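PDB 2D4E: 5-carboxymethyl-2-hydroxymuconate semialdehyde dehydrogenase from Thermus thermophilus, which catalyses the NAD-dependent oxidation of 5-carboxymethyl-2-hydroxymuconate semialdehyde to the corresponding acid, as a member of the aldehyde dehydrogenase family. Local coordinates for the interface of chains A and B and the interface of chains A and C. Residues are numbered along the deposited sequence; one frame, centred on the assembly and turned at random. Chains: chain A/B/C, 5-carboxymethyl-2-hydroxymuconate semialdehyde dehydrogenase.

Contact 1: the interface of chains A and B. Residues chain A 443-446; chain B 443-446.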
ATOM      1  N   THR A 443      18.164  26.337  -0.162  1.00 22.21           N
ATOM      2  CA  THR A 443      19.495  26.047  -0.672  1.00 23.77           C
ATOM      3  C   THR A 443      19.356  25.353  -2.025  1.00 26.14           C
ATOM      4  O   THR A 443      18.372  24.652  -2.266  1.00 26.71           O
ATOM      5  CB  THR A 443      20.264  25.124   0.290  1.00 24.95           C
ATOM      6  OG1 THR A 443      21.601  24.946  -0.186  1.00 20.90           O
ATOM      7  CG2 THR A 443      19.582  23.762   0.381  1.00 21.73           C
ATOM      8  N   ARG A 444      20.333  25.546  -2.905  1.00 23.76           N
ATOM      9  CA  ARG A 444      20.282  24.922  -4.224  1.00 25.65           C
ATOM     10  C   ARG A 444      21.004  23.574  -4.275  1.00 25.28           C
ATOM     11  O   ARG A 444      20.846  22.818  -5.231  1.00 28.53           O
ATOM     12  CB  ARG A 444      20.877  25.852  -5.286  1.00 24.64           C
ATOM     13  CG  ARG A 444      20.009  27.039  -5.686  1.00 23.05           C
ATOM     14  CD  ARG A 444      20.596  27.673  -6.940  1.00 31.24           C
ATOM     15  NE  ARG A 444      19.816  28.786  -7.479  1.00 28.62           N
ATOM     16  CZ  ARG A 444      20.051  30.067  -7.210  1.00 30.12           C
ATOM     17  NH1 ARG A 444      21.046  30.411  -6.397  1.00 29.36           N
ATOM     18  NH2 ARG A 444      19.308  31.007  -7.776  1.00 26.14           N
ATOM     19  N   ASP A 445      21.787  23.268  -3.249  1.00 22.50           N
ATOM     20  CA  ASP A 445      22.528  22.015  -3.219  1.00 26.94           C
ATOM     21  C   ASP A 445      21.614  20.815  -2.968  1.00 27.85           C
ATOM     22  O   ASP A 445      21.004  20.693  -1.907  1.00 26.78           O
ATOM     23  CB  ASP A 445      23.617  22.076  -2.149  1.00 22.82           C
ATOM     24  CG  ASP A 445      24.580  20.914  -2.240  1.00 31.72           C
ATOM     25  OD1 ASP A 445      24.367  19.891  -1.552  1.00 28.76           O
ATOM     26  OD2 ASP A 445      25.549  21.021  -3.021  1.00 32.81           O
ATOM     27  N   LEU A 446      21.533  19.934  -3.959  1.00 27.89           N
ATOM     28  CA  LEU A 446      20.697  18.736  -3.898  1.00 24.33           C
ATOM     29  C   LEU A 446      20.904  17.896  -2.642  1.00 29.35           C
ATOM     30  O   LEU A 446      19.972  17.677  -1.866  1.00 30.01           O
ATOM     31  CB  LEU A 446      20.954  17.869  -5.133  1.00 24.94           C
ATOM     32  CG  LEU A 446      20.184  16.549  -5.245  1.00 26.31           C
ATOM     33  CD1 LEU A 446      18.698  16.840  -5.345  1.00 30.63           C
ATOM     34  CD2 LEU A 446      20.648  15.775  -6.475  1.00 24.71           C
TER
ATOM     35  N   THR B 443      24.637  16.939 -11.476  1.00 19.68           N
ATOM     36  CA  THR B 443      24.416  18.369 -11.306  1.00 17.66           C
ATOM     37  C   THR B 443      24.157  18.568  -9.817  1.00 23.82           C
ATOM     38  O   THR B 443      23.634  17.668  -9.154  1.00 22.13           O
ATOM     39  CB  THR B 443      23.178  18.846 -12.103  1.00 25.69           C
ATOM     40  OG1 THR B 443      23.095  20.274 -12.054  1.00 19.17           O
ATOM     41  CG2 THR B 443      21.889  18.249 -11.507  1.00 18.40           C
ATOM     42  N   ARG B 444      24.527  19.729  -9.285  1.00 23.42           N
ATOM     43  CA  ARG B 444      24.308  19.996  -7.869  1.00 26.06           C
ATOM     44  C   ARG B 444      22.986  20.721  -7.639  1.00 21.01           C
ATOM     45  O   ARG B 444      22.496  20.778  -6.514  1.00 25.60           O
ATOM     46  CB  ARG B 444      25.446  20.840  -7.285  1.00 22.11           C
ATOM     47  CG  ARG B 444      26.760  20.110  -7.022  1.00 29.29           C
ATOM     48  CD  ARG B 444      27.642  20.992  -6.129  1.00 33.16           C
ATOM     49  NE  ARG B 444      28.928  20.402  -5.753  1.00 33.91           N
ATOM     50  CZ  ARG B 444      30.048  20.519  -6.461  1.00 29.81           C
ATOM     51  NH1 ARG B 444      30.057  21.200  -7.600  1.00 27.85           N
ATOM     52  NH2 ARG B 444      31.172  19.974  -6.014  1.00 25.12           N
ATOM     53  N   ASP B 445      22.407  21.267  -8.701  1.00 22.72           N
ATOM     54  CA  ASP B 445      21.156  22.006  -8.578  1.00 24.36           C
ATOM     55  C   ASP B 445      19.951  21.118  -8.267  1.00 25.36           C
ATOM     56  O   ASP B 445      19.576  20.251  -9.058  1.00 24.19           O
ATOM     57  CB  ASP B 445      20.894  22.815  -9.849  1.00 21.16           C
ATOM     58  CG  ASP B 445      19.742  23.790  -9.687  1.00 28.48           C
ATOM     59  OD1 ASP B 445      18.593  23.443 -10.042  1.00 30.91           O
ATOM     60  OD2 ASP B 445      19.987  24.905  -9.186  1.00 25.87           O
ATOM     61  N   LEU B 446      19.350  21.357  -7.105  1.00 25.25           N
ATOM     62  CA  LEU B 446      18.199  20.595  -6.636  1.00 27.85           C
ATOM     63  C   LEU B 446      17.051  20.523  -7.638  1.00 27.16           C
ATOM     64  O   LEU B 446      16.674  19.439  -8.072  1.00 33.36           O
ATOM     65  CB  LEU B 446      17.698  21.177  -5.308  1.00 26.61           C
ATOM     66  CG  LEU B 446      16.445  20.570  -4.663  1.00 30.74           C
ATOM     67  CD1 LEU B 446      16.642  19.087  -4.445  1.00 35.41           C
ATOM     68  CD2 LEU B 446      16.170  21.251  -3.331  1.00 31.85           C
TER
HETATM   69  O   HOH W   1      18.030  27.131  -9.636  1.00 36.43           O
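A:Arg444 and B:Leu446 meet through their backbones, as do their twins with the chains exchanged, at a two-fold interface between two copies of the dehydrogenase. The backbone bonds, both somewhat bent, form a short antiparallel bridge centred on A:Asp445 and B:Asp445. B:Leu446 N donates to A:Arg444 O at 2.8 Å. In return A:Leu446 N donates to B:Arg444 O at 2.9 Å. Each donor is the first residue of helix 446-455, so an amide of the helix start is capped by a carbonyl of the other subunit. The bridge has a cost: A:Arg444 O and B:Arg444 O, both acceptors, are modelled 2.9 Å apart, an unfavourable approach.

Polar side chains flank the bridge. The side chain of A:Arg444 turns its CG away from its own carbonyl carbon (chi1 -74°), runs extended to NE and lays CD 3.6 Å from the carboxylate oxygen OD2 of B:Asp445. The guanidinium and carboxylate planes are 33° apart, and A:Arg444 NE stays 4.2 Å from B:Asp445 OD2. Water 1 joins them, lying at the guanidinium edge 3.3 Å from A:Arg444 NE and 3.0 Å from B:Asp445 OD2.

The leucines cross at about a right angle, but the placement of their CD1 methyls is doubtful. B:Leu446 CB lies 3.6 Å from A:Arg444 O.

Contact 2: the interface of chains A and C. Residues chain A 468-470, 473; chain C 148, 150, 156, 500.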
ATOM      1  N   VAL A 468       3.294  25.276   1.292  1.00 21.32           N
ATOM      2  CA  VAL A 468       2.344  25.003   0.212  1.00 22.07           C
ATOM      3  C   VAL A 468       1.854  23.581   0.453  1.00 21.81           C
ATOM      4  O   VAL A 468       2.630  22.635   0.382  1.00 26.35           O
ATOM      5  CB  VAL A 468       3.018  25.085  -1.171  1.00 24.94           C
ATOM      6  CG1 VAL A 468       2.022  24.714  -2.264  1.00 21.89           C
ATOM      7  CG2 VAL A 468       3.560  26.492  -1.394  1.00 20.65           C
ATOM      8  N   ARG A 469       0.567  23.424   0.726  1.00 24.00           N
ATOM      9  CA  ARG A 469       0.051  22.102   1.035  1.00 24.59           C
ATOM     10  C   ARG A 469      -0.637  21.256  -0.031  1.00 24.08           C
ATOM     11  O   ARG A 469      -1.240  21.760  -0.977  1.00 23.65           O
ATOM     12  CB  ARG A 469      -0.819  22.203   2.296  1.00 24.91           C
ATOM     13  CG  ARG A 469       0.058  22.174   3.552  1.00 36.28           C
ATOM     14  CD  ARG A 469      -0.664  22.349   4.869  1.00 34.40           C
ATOM     15  NE  ARG A 469      -1.757  21.410   5.112  1.00 37.25           N
ATOM     16  CZ  ARG A 469      -1.749  20.112   4.817  1.00 33.34           C
ATOM     17  NH1 ARG A 469      -0.707  19.551   4.219  1.00 32.20           N
ATOM     18  NH2 ARG A 469      -2.813  19.379   5.107  1.00 34.21           N
ATOM     19  N   HIS A 470      -0.488  19.944   0.138  1.00 22.82           N
ATOM     20  CA  HIS A 470      -1.077  18.938  -0.738  1.00 22.80           C
ATOM     21  C   HIS A 470      -1.819  18.022   0.238  1.00 21.98           C
ATOM     22  O   HIS A 470      -1.213  17.233   0.961  1.00 20.36           O
ATOM     23  CB  HIS A 470       0.027  18.186  -1.487  1.00 18.80           C
ATOM     24  CG  HIS A 470      -0.484  17.200  -2.490  1.00 21.54           C
ATOM     25  ND1 HIS A 470      -1.534  17.477  -3.338  1.00 20.53           N
ATOM     26  CD2 HIS A 470      -0.076  15.945  -2.794  1.00 21.88           C
ATOM     27  CE1 HIS A 470      -1.751  16.436  -4.121  1.00 17.33           C
ATOM     28  NE2 HIS A 470      -0.880  15.492  -3.812  1.00 20.74           N
ATOM     29  N   THR A 473      -1.020  14.290   1.887  1.00 19.74           N
ATOM     30  CA  THR A 473       0.159  14.036   2.717  1.00 16.30           C
ATOM     31  C   THR A 473      -0.111  14.079   4.221  1.00 15.09           C
ATOM     32  O   THR A 473      -0.996  14.790   4.688  1.00 20.46           O
ATOM     33  CB  THR A 473       1.296  15.041   2.395  1.00 16.42           C
ATOM     34  OG1 THR A 473       0.928  16.350   2.844  1.00 15.25           O
ATOM     35  CG2 THR A 473       1.556  15.088   0.900  1.00 10.88           C
TER
ATOM     36  N   PHE C 148       4.069  11.669  -3.284  1.00 14.88           N
ATOM     37  CA  PHE C 148       2.857  12.356  -3.701  1.00 16.59           C
ATOM     38  C   PHE C 148       3.254  13.468  -4.669  1.00 16.09           C
ATOM     39  O   PHE C 148       3.274  14.643  -4.310  1.00 17.62           O
ATOM     40  CB  PHE C 148       2.126  12.956  -2.494  1.00 12.61           C
ATOM     41  CG  PHE C 148       1.619  11.936  -1.513  1.00 17.70           C
ATOM     42  CD1 PHE C 148       2.406  11.520  -0.448  1.00 21.70           C
ATOM     43  CD2 PHE C 148       0.343  11.394  -1.651  1.00 20.57           C
ATOM     44  CE1 PHE C 148       1.929  10.582   0.471  1.00 20.77           C
ATOM     45  CE2 PHE C 148      -0.141  10.456  -0.740  1.00 20.04           C
ATOM     46  CZ  PHE C 148       0.655  10.050   0.321  1.00 22.76           C
ATOM     47  N   VAL C 150       2.929  16.165  -7.624  1.00 19.41           N
ATOM     48  CA  VAL C 150       1.849  16.960  -8.181  1.00 18.74           C
ATOM     49  C   VAL C 150       2.251  17.425  -9.569  1.00 20.63           C
ATOM     50  O   VAL C 150       2.983  18.414  -9.730  1.00 17.66           O
ATOM     51  CB  VAL C 150       1.530  18.184  -7.299  1.00 17.77           C
ATOM     52  CG1 VAL C 150       0.421  19.015  -7.950  1.00 17.69           C
ATOM     53  CG2 VAL C 150       1.088  17.721  -5.916  1.00 16.25           C
ATOM     54  N   TYR C 156       6.222  15.696  -3.385  1.00 16.41           N
ATOM     55  CA  TYR C 156       6.065  15.548  -1.951  1.00 15.66           C
ATOM     56  C   TYR C 156       6.400  14.085  -1.736  1.00 15.48           C
ATOM     57  O   TYR C 156       6.025  13.238  -2.543  1.00 17.06           O
ATOM     58  CB  TYR C 156       4.627  15.791  -1.491  1.00 15.33           C
ATOM     59  CG  TYR C 156       4.136  17.219  -1.591  1.00 14.01           C
ATOM     60  CD1 TYR C 156       3.742  17.761  -2.817  1.00 17.35           C
ATOM     61  CD2 TYR C 156       4.018  18.016  -0.450  1.00 12.24           C
ATOM     62  CE1 TYR C 156       3.234  19.059  -2.903  1.00 15.28           C
ATOM     63  CE2 TYR C 156       3.513  19.312  -0.524  1.00 13.45           C
ATOM     64  CZ  TYR C 156       3.122  19.825  -1.752  1.00 16.33           C
ATOM     65  OH  TYR C 156       2.606  21.097  -1.827  1.00 17.27           O
ATOM     66  N   THR C 500       6.734  14.606   6.068  1.00 12.77           N
ATOM     67  CA  THR C 500       6.397  14.970   4.698  1.00 13.78           C
ATOM     68  C   THR C 500       7.410  16.007   4.214  1.00 15.88           C
ATOM     69  O   THR C 500       7.552  17.076   4.810  1.00 16.35           O
ATOM     70  CB  THR C 500       4.987  15.588   4.589  1.00 15.60           C
ATOM     71  OG1 THR C 500       4.001  14.614   4.958  1.00 22.90           O
ATOM     72  CG2 THR C 500       4.724  16.045   3.155  1.00 12.53           C
TER
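A:His470 and C:Tyr156 form the centre of this patch of a two-fold symmetric interface, where a loop of one subunit packs on strands 146-150, 154-162 and 496-504 of the other.

Two CH-pi contacts organise the rings. The methylene CB of A:His470 sits over the face of the C:Tyr156 ring, 3.6 Å from its centroid and offset toward the rim. The imidazole is itself covered on one face by the methyl CG2 of C:Val150, 3.5 Å from the ring centroid and over its centre. C:Phe148 CB approaches the same imidazole at its edge, in plane, 3.7 Å from A:His470 CD2. CG of A:His470 lies anti to the backbone N (chi1 -176°), which carries the imidazole onto this strand surface.

Hydrogen bonding fixes the far end of the tyrosine. C:Tyr156 OH, the phenol hydroxyl, donates to A:Val468 O at 2.7 Å, arriving from above the carbonyl plane, 59° out of it, while the carbonyl oxygen lies at the edge of the phenol ring. Within chain A, A:Thr473 OG1 donates to A:His470 O at 3.0 Å, an intrachain bond that probably helps hold the loop in shape.

Apolar contacts complete the patch around A:Thr473, whose methyl CG2 is 3.9 Å from C:Phe148 CD1. On another side of this threonine, A:Thr473 CB packs 3.7 Å from C:Thr500 CG2, a methyl.

Contact 3: the interface of chains A and B. Residues chain A 83-85; chain B 151, 153.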
ATOM      1  N   THR A  83     -24.872   4.431   7.538  1.00 25.49           N
ATOM      2  CA  THR A  83     -25.343   5.029   6.297  1.00 25.03           C
ATOM      3  C   THR A  83     -24.359   4.576   5.226  1.00 25.87           C
ATOM      4  O   THR A  83     -23.191   4.332   5.520  1.00 31.58           O
ATOM      5  CB  THR A  83     -25.329   6.569   6.360  1.00 27.64           C
ATOM      6  OG1 THR A  83     -24.005   7.015   6.685  1.00 42.15           O
ATOM      7  CG2 THR A  83     -26.308   7.079   7.405  1.00 17.64           C
ATOM      8  N   LYS A  84     -24.823   4.440   3.993  1.00 20.57           N
ATOM      9  CA  LYS A  84     -23.935   4.018   2.923  1.00 22.93           C
ATOM     10  C   LYS A  84     -22.907   5.115   2.636  1.00 23.84           C
ATOM     11  O   LYS A  84     -23.241   6.306   2.604  1.00 21.80           O
ATOM     12  CB  LYS A  84     -24.750   3.699   1.671  1.00 24.50           C
ATOM     13  CG  LYS A  84     -25.736   2.558   1.887  1.00 30.23           C
ATOM     14  CD  LYS A  84     -26.543   2.278   0.642  1.00 35.69           C
ATOM     15  CE  LYS A  84     -27.422   1.056   0.832  1.00 45.64           C
ATOM     16  NZ  LYS A  84     -28.323   0.843  -0.334  1.00 52.00           N
ATOM     17  N   ALA A  85     -21.657   4.707   2.441  1.00 16.70           N
ATOM     18  CA  ALA A  85     -20.581   5.649   2.165  1.00 18.25           C
ATOM     19  C   ALA A  85     -20.939   6.592   1.019  1.00 18.90           C
ATOM     20  O   ALA A  85     -20.622   7.782   1.060  1.00 18.54           O
ATOM     21  CB  ALA A  85     -19.302   4.894   1.831  1.00 16.86           C
TER
ATOM     22  N   ASP B 151     -19.796  -0.969   2.772  1.00 17.41           N
ATOM     23  CA  ASP B 151     -20.747  -0.760   3.855  1.00 22.11           C
ATOM     24  C   ASP B 151     -20.969  -2.081   4.609  1.00 25.89           C
ATOM     25  O   ASP B 151     -20.007  -2.788   4.924  1.00 23.30           O
ATOM     26  CB  ASP B 151     -22.073  -0.218   3.306  1.00 19.23           C
ATOM     27  CG  ASP B 151     -21.886   1.029   2.444  1.00 17.84           C
ATOM     28  OD1 ASP B 151     -21.078   1.909   2.821  1.00 22.50           O
ATOM     29  OD2 ASP B 151     -22.551   1.135   1.392  1.00 16.94           O
ATOM     30  N   ASP B 153     -23.112  -4.405   3.375  1.00 26.53           N
ATOM     31  CA  ASP B 153     -23.712  -5.295   2.391  1.00 22.88           C
ATOM     32  C   ASP B 153     -22.789  -6.287   1.692  1.00 24.08           C
ATOM     33  O   ASP B 153     -23.179  -7.425   1.438  1.00 17.83           O
ATOM     34  CB  ASP B 153     -24.437  -4.451   1.349  1.00 23.53           C
ATOM     35  CG  ASP B 153     -25.383  -3.448   1.985  1.00 35.60           C
ATOM     36  OD1 ASP B 153     -26.180  -3.868   2.851  1.00 38.41           O
ATOM     37  OD2 ASP B 153     -25.326  -2.249   1.626  1.00 34.06           O
TER
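This is a small polar capping contact of the two-fold interface between chains A and B, in which an aspartate of one subunit holds the start of a helix of the other and so probably helps join the two copies in the deposited tetramer. The main evidence is a nearly straight hydrogen bond: A:Ala85 N, at the first residue of helix 85-101, donates to the carboxylate oxygen OD1 of B:Asp151 at 2.9 Å, with 172° at hydrogen. The donor meets OD1 on the syn side, 31° out of the carboxylate plane. CG of B:Asp151 lies anti to the carbonyl carbon (chi1 -53°), presenting the carboxylate to the helix start, whose dipole probably favours the negative charge.

B:Asp151 OD2, the second carboxylate oxygen, rests against the lysine's aliphatic stem, 3.4 Å from A:Lys84 CB. An alanine in place of B:Asp151 would leave the A:Ala85 amide without this acceptor and would probably weaken the capping of helix 85-101.

Any charge attraction would be long-range. A:Lys84 is extended beyond CG and crosses B:Asp153 at about a right angle; the amine A:Lys84 NZ is 4.7 Å from B:Asp153 OD2, without direct contact. The aliphatic A:Lys84 CE comes nearer, 4.0 Å from B:Asp153 OD2.

Contacts 1 and 3 belong to the same A-B interface, yet their C-alpha centres are about 49 Å apart, so they pin widely separated parts of one subunit pairing. Contact 2 belongs to the A-C interface; its C-alpha centre is about 20 Å from that of contact 1 and about 30 Å from that of contact 3. Chain A therefore uses different surfaces for its two neighbours in the deposited tetramer. The stretch 148-153 serves both pairings: strand 146-150 of chain C supplies contact 2, and the following loop of chain B supplies contact 3. Contacts 1 and 3 also share a device, each engaging the first amide of a helix.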